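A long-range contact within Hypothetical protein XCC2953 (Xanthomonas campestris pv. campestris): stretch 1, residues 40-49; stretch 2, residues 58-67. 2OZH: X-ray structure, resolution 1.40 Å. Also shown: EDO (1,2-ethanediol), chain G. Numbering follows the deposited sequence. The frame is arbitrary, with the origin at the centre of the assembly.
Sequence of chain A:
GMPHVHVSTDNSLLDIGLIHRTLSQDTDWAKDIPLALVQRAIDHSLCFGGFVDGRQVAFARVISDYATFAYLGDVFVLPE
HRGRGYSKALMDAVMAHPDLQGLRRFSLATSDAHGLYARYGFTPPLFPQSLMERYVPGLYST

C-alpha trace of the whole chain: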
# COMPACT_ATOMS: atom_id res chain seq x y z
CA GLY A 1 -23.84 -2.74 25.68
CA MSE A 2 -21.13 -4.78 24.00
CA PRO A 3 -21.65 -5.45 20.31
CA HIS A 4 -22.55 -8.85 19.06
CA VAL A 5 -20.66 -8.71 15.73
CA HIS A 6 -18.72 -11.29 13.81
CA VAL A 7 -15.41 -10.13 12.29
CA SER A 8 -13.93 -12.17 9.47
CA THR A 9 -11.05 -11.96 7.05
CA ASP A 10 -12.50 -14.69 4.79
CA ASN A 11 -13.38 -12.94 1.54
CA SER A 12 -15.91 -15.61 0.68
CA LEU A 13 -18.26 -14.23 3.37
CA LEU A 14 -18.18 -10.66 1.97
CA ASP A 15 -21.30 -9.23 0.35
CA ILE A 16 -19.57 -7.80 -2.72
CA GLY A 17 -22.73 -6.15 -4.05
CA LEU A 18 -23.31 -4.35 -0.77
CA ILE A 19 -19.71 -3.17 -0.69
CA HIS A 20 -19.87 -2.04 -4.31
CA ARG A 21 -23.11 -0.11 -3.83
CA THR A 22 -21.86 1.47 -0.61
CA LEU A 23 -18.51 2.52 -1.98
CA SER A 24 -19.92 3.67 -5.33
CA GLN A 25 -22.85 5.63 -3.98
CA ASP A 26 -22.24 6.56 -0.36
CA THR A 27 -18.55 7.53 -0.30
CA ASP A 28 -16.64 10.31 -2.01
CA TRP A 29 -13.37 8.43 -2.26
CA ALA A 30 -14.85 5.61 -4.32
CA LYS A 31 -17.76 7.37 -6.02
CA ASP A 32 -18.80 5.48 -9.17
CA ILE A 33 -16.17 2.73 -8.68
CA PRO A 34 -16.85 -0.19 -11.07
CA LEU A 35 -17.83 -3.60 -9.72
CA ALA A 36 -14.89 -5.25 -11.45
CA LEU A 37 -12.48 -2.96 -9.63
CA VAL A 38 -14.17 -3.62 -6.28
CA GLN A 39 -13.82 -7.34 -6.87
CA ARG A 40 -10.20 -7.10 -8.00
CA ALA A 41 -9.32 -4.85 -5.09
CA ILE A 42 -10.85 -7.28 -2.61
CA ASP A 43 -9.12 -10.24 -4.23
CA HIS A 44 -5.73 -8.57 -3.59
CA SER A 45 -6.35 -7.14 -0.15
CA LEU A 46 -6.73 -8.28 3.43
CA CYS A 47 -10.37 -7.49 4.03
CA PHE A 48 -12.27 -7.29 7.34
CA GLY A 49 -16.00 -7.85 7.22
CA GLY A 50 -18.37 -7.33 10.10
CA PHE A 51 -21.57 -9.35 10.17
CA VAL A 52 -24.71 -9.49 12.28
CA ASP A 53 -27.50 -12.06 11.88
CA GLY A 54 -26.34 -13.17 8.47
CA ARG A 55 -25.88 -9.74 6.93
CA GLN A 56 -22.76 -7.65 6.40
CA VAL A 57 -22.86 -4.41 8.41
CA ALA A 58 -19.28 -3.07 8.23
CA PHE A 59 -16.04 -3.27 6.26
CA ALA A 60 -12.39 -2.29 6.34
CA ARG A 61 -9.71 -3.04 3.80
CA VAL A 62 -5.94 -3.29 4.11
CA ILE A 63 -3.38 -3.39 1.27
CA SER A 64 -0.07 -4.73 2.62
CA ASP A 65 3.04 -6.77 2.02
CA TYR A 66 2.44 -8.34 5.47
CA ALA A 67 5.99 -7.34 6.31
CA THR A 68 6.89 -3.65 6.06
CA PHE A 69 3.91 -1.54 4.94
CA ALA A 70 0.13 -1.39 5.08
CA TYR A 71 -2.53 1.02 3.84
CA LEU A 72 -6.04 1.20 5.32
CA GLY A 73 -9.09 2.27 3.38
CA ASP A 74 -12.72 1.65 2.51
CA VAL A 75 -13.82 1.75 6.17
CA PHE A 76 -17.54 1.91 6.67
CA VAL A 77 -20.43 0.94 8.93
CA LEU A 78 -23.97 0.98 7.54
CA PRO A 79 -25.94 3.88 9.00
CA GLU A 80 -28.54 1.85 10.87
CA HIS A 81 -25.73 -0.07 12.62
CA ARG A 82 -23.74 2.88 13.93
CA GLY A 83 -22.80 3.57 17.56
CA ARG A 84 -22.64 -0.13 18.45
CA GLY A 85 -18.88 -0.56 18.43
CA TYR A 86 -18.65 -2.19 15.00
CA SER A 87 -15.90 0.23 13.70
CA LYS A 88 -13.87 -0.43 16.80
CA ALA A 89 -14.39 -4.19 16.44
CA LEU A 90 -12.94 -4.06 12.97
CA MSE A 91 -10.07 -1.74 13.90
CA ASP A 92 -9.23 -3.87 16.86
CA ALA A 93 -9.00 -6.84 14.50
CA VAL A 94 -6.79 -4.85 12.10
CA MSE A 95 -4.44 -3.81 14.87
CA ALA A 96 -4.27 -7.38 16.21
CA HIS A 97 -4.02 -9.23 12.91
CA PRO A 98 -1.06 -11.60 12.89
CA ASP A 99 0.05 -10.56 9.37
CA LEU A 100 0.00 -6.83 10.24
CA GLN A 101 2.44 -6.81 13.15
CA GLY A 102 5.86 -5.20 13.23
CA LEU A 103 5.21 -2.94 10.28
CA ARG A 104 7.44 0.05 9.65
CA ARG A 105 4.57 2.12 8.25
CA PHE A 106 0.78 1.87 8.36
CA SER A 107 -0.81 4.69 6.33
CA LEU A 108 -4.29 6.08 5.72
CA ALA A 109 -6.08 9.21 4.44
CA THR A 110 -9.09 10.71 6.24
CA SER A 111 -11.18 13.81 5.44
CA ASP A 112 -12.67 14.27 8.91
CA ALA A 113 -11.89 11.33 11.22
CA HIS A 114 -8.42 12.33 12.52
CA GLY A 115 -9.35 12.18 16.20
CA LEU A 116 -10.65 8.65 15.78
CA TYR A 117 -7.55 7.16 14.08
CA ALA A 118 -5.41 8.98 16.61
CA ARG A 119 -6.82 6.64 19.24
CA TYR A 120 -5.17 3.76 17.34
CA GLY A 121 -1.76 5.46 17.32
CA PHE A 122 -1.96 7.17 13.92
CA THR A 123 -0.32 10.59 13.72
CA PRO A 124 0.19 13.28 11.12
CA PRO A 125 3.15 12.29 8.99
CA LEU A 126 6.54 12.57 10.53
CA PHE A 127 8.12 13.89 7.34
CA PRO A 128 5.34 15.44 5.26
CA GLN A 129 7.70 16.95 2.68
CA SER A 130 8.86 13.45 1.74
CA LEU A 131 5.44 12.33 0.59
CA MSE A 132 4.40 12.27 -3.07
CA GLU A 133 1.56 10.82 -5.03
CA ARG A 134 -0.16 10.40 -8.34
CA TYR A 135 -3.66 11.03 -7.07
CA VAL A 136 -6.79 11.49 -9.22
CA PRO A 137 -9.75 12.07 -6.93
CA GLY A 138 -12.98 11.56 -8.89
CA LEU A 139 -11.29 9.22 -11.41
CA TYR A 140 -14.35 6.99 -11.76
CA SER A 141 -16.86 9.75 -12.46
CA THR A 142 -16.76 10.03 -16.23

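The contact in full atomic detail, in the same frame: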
# COMPACT_ATOMS: atom_id res chain seq x y z
N ARG A 40 -11.65 -6.94 -7.89
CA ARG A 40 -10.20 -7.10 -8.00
C ARG A 40 -9.49 -6.58 -6.76
O ARG A 40 -8.57 -7.22 -6.23
CB ARG A 40 -9.71 -6.40 -9.26
CG ARG A 40 -8.22 -6.58 -9.52
CD ARG A 40 -7.81 -6.11 -10.92
NE ARG A 40 -8.61 -6.82 -11.92
CZ ARG A 40 -9.47 -6.28 -12.78
NH1 ARG A 40 -9.64 -4.97 -12.88
NH2 ARG A 40 -10.17 -7.08 -13.59
N ALA A 41 -9.92 -5.43 -6.28
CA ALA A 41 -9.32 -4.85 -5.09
C ALA A 41 -9.43 -5.81 -3.93
O ALA A 41 -8.46 -6.05 -3.20
CB ALA A 41 -10.01 -3.53 -4.74
N ILE A 42 -10.62 -6.35 -3.70
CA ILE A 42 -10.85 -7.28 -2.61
C ILE A 42 -9.99 -8.52 -2.74
O ILE A 42 -9.41 -8.99 -1.75
CB ILE A 42 -12.38 -7.58 -2.52
CG1 ILE A 42 -13.09 -6.37 -1.89
CG2 ILE A 42 -12.66 -8.87 -1.78
CD1 ILE A 42 -14.60 -6.43 -1.95
N ASP A 43 -9.89 -9.03 -3.97
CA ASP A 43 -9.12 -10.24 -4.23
C ASP A 43 -7.65 -10.07 -3.84
O ASP A 43 -6.99 -11.04 -3.46
CB ASP A 43 -9.20 -10.63 -5.68
CG ASP A 43 -10.56 -11.16 -6.11
OD1 ASP A 43 -11.41 -11.47 -5.28
OD2 ASP A 43 -10.73 -11.28 -7.35
N HIS A 44 -7.16 -8.84 -3.86
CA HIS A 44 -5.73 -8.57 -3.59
C HIS A 44 -5.48 -7.79 -2.32
O HIS A 44 -4.41 -7.21 -2.13
CB HIS A 44 -5.11 -7.88 -4.81
CG HIS A 44 -5.12 -8.74 -6.01
ND1 HIS A 44 -4.21 -9.75 -6.18
CD2 HIS A 44 -5.96 -8.77 -7.07
CE1 HIS A 44 -4.49 -10.36 -7.32
NE2 HIS A 44 -5.54 -9.80 -7.87
N SER A 45 -6.44 -7.81 -1.42
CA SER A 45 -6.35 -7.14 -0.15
C SER A 45 -6.67 -8.07 0.99
O SER A 45 -7.30 -9.11 0.79
CB SER A 45 -7.37 -5.98 -0.08
OG SER A 45 -7.14 -5.05 -1.13
N LEU A 46 -6.29 -7.66 2.20
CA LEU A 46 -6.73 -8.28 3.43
C LEU A 46 -7.94 -7.51 3.91
O LEU A 46 -7.87 -6.35 4.29
CB LEU A 46 -5.62 -8.27 4.48
CG LEU A 46 -5.97 -8.88 5.84
CD1 LEU A 46 -6.34 -10.33 5.72
CD2 LEU A 46 -4.77 -8.75 6.77
N CYS A 47 -9.10 -8.15 3.80
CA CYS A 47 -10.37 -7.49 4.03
C CYS A 47 -10.98 -7.98 5.34
O CYS A 47 -10.87 -9.16 5.69
CB CYS A 47 -11.36 -7.77 2.91
SG CYS A 47 -10.81 -7.20 1.29
N PHE A 48 -11.61 -7.04 6.04
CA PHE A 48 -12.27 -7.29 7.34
C PHE A 48 -13.75 -7.00 7.14
O PHE A 48 -14.14 -5.87 6.90
CB PHE A 48 -11.68 -6.38 8.43
CG PHE A 48 -10.22 -6.67 8.69
CD1 PHE A 48 -9.25 -6.22 7.83
CD2 PHE A 48 -9.82 -7.41 9.81
CE1 PHE A 48 -7.91 -6.52 8.06
CE2 PHE A 48 -8.50 -7.71 10.03
CZ PHE A 48 -7.55 -7.26 9.16
N GLY A 49 -14.56 -8.04 7.27
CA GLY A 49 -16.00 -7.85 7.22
C GLY A 49 -16.59 -8.00 8.59
O GLY A 49 -16.17 -8.84 9.37
N ALA A 58 -20.46 -3.94 8.14
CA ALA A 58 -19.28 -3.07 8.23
C ALA A 58 -18.17 -3.67 7.42
O ALA A 58 -18.18 -4.87 7.10
CB ALA A 58 -18.85 -2.90 9.68
N PHE A 59 -17.15 -2.86 7.11
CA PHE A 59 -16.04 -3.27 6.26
C PHE A 59 -14.83 -2.41 6.56
O PHE A 59 -14.95 -1.24 6.91
CB PHE A 59 -16.44 -3.01 4.80
CG PHE A 59 -15.49 -3.56 3.74
CD1 PHE A 59 -15.21 -4.92 3.66
CD2 PHE A 59 -14.89 -2.73 2.82
CE1 PHE A 59 -14.37 -5.42 2.68
CE2 PHE A 59 -14.10 -3.21 1.84
CZ PHE A 59 -13.84 -4.54 1.73
N ALA A 60 -13.66 -3.02 6.38
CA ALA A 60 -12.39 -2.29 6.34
C ALA A 60 -11.46 -3.08 5.47
O ALA A 60 -11.54 -4.30 5.41
CB ALA A 60 -11.80 -2.16 7.77
N ARG A 61 -10.56 -2.39 4.78
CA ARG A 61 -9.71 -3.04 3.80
C ARG A 61 -8.26 -2.59 3.95
O ARG A 61 -8.00 -1.40 4.08
CB ARG A 61 -10.20 -2.76 2.38
CG ARG A 61 -9.45 -3.58 1.32
CD ARG A 61 -10.18 -3.57 -0.00
NE ARG A 61 -10.23 -2.26 -0.63
CZ ARG A 61 -9.34 -1.81 -1.50
NH1 ARG A 61 -8.23 -2.49 -1.76
NH2 ARG A 61 -9.55 -0.68 -2.12
N VAL A 62 -7.36 -3.56 3.95
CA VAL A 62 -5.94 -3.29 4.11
C VAL A 62 -5.16 -3.81 2.90
O VAL A 62 -5.32 -4.96 2.50
CB VAL A 62 -5.41 -3.92 5.42
CG1 VAL A 62 -3.90 -3.72 5.56
CG2 VAL A 62 -6.14 -3.35 6.61
N ILE A 63 -4.30 -2.98 2.32
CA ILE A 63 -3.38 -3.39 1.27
C ILE A 63 -2.00 -3.43 1.95
O ILE A 63 -1.56 -2.43 2.49
CB ILE A 63 -3.38 -2.39 0.12
CG1 ILE A 63 -4.80 -2.24 -0.44
CG2 ILE A 63 -2.43 -2.86 -0.96
CD1 ILE A 63 -4.92 -1.13 -1.46
N SER A 64 -1.32 -4.56 1.87
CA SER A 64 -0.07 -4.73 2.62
C SER A 64 0.81 -5.78 2.00
O SER A 64 0.33 -6.68 1.32
CB SER A 64 -0.42 -5.14 4.04
OG SER A 64 0.73 -5.27 4.89
N ASP A 65 2.11 -5.69 2.29
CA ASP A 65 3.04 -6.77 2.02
C ASP A 65 3.18 -7.74 3.20
O ASP A 65 3.98 -8.66 3.12
CB ASP A 65 4.40 -6.24 1.59
CG ASP A 65 5.12 -5.48 2.66
OD1 ASP A 65 4.54 -5.27 3.75
OD2 ASP A 65 6.29 -5.12 2.40
N TYR A 66 2.42 -7.50 4.27
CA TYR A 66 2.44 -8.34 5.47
C TYR A 66 3.83 -8.43 6.07
O TYR A 66 4.21 -9.44 6.70
CB TYR A 66 1.87 -9.75 5.19
CG TYR A 66 0.59 -9.66 4.39
CD1 TYR A 66 -0.49 -8.94 4.86
CD2 TYR A 66 0.50 -10.21 3.13
CE1 TYR A 66 -1.64 -8.76 4.09
CE2 TYR A 66 -0.65 -10.07 2.35
CZ TYR A 66 -1.71 -9.32 2.83
OH TYR A 66 -2.86 -9.16 2.08
N ALA A 67 4.61 -7.36 5.89
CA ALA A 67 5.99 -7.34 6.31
C ALA A 67 6.54 -5.98 6.72
O ALA A 67 7.14 -5.86 7.79
CB ALA A 67 6.87 -7.94 5.23
C1 EDO G . -3.44 -9.95 -11.45
O1 EDO G . -2.77 -10.31 -10.24
C2 EDO G . -4.24 -8.68 -11.21
O2 EDO G . -5.63 -9.00 -11.12
O HOH W 1 -2.77 -6.72 0.34

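The apolar centre is built on two neighbouring antiparallel strands, 46-49 and 58-64, whose alternation sorts side chains onto two faces. On one face Phe48 sits beside Ala60 (CB to CB 4.3 Å), and its ring reaches diagonally to Val62, with Phe48 CE1 3.9 Å from Val62 CG2; the small alanine pairs with the large ring. Leu46 lies across from Val62 and also meets the edge of the Tyr66 ring, Leu46 CB to Tyr66 CE1 being 4.0 Å. On the other face Phe59 is paired with Gly49, which has no side chain, and its ring leans along the neighbouring strand so that Phe59 CE1 lies 3.8 Å from Cys47 CB and Phe59 CZ 4.1 Å from Ile42 CG1, joining helix to sheet.

Two reciprocal backbone pairs fix the register: Leu46 N to Val62 O and Val62 N to Leu46 O, both 2.9 Å, then Phe48 N to Ala60 O at 2.8 Å and Ala60 N to Phe48 O at 2.9 Å.

Outward, the chemistry turns polar where the helix ends. Arg61 runs past Cys47 and donates from NH1 to Ser45 OG (2.9 Å), while Ala41 CB covers one guanidinium face. Ser45 OG in turn donates to Ala41 O (2.7 Å), relaying the bond into the helix. Beyond, a water links His44 O, Ser64 N and Tyr66 OH, each 3.0 Å from its oxygen.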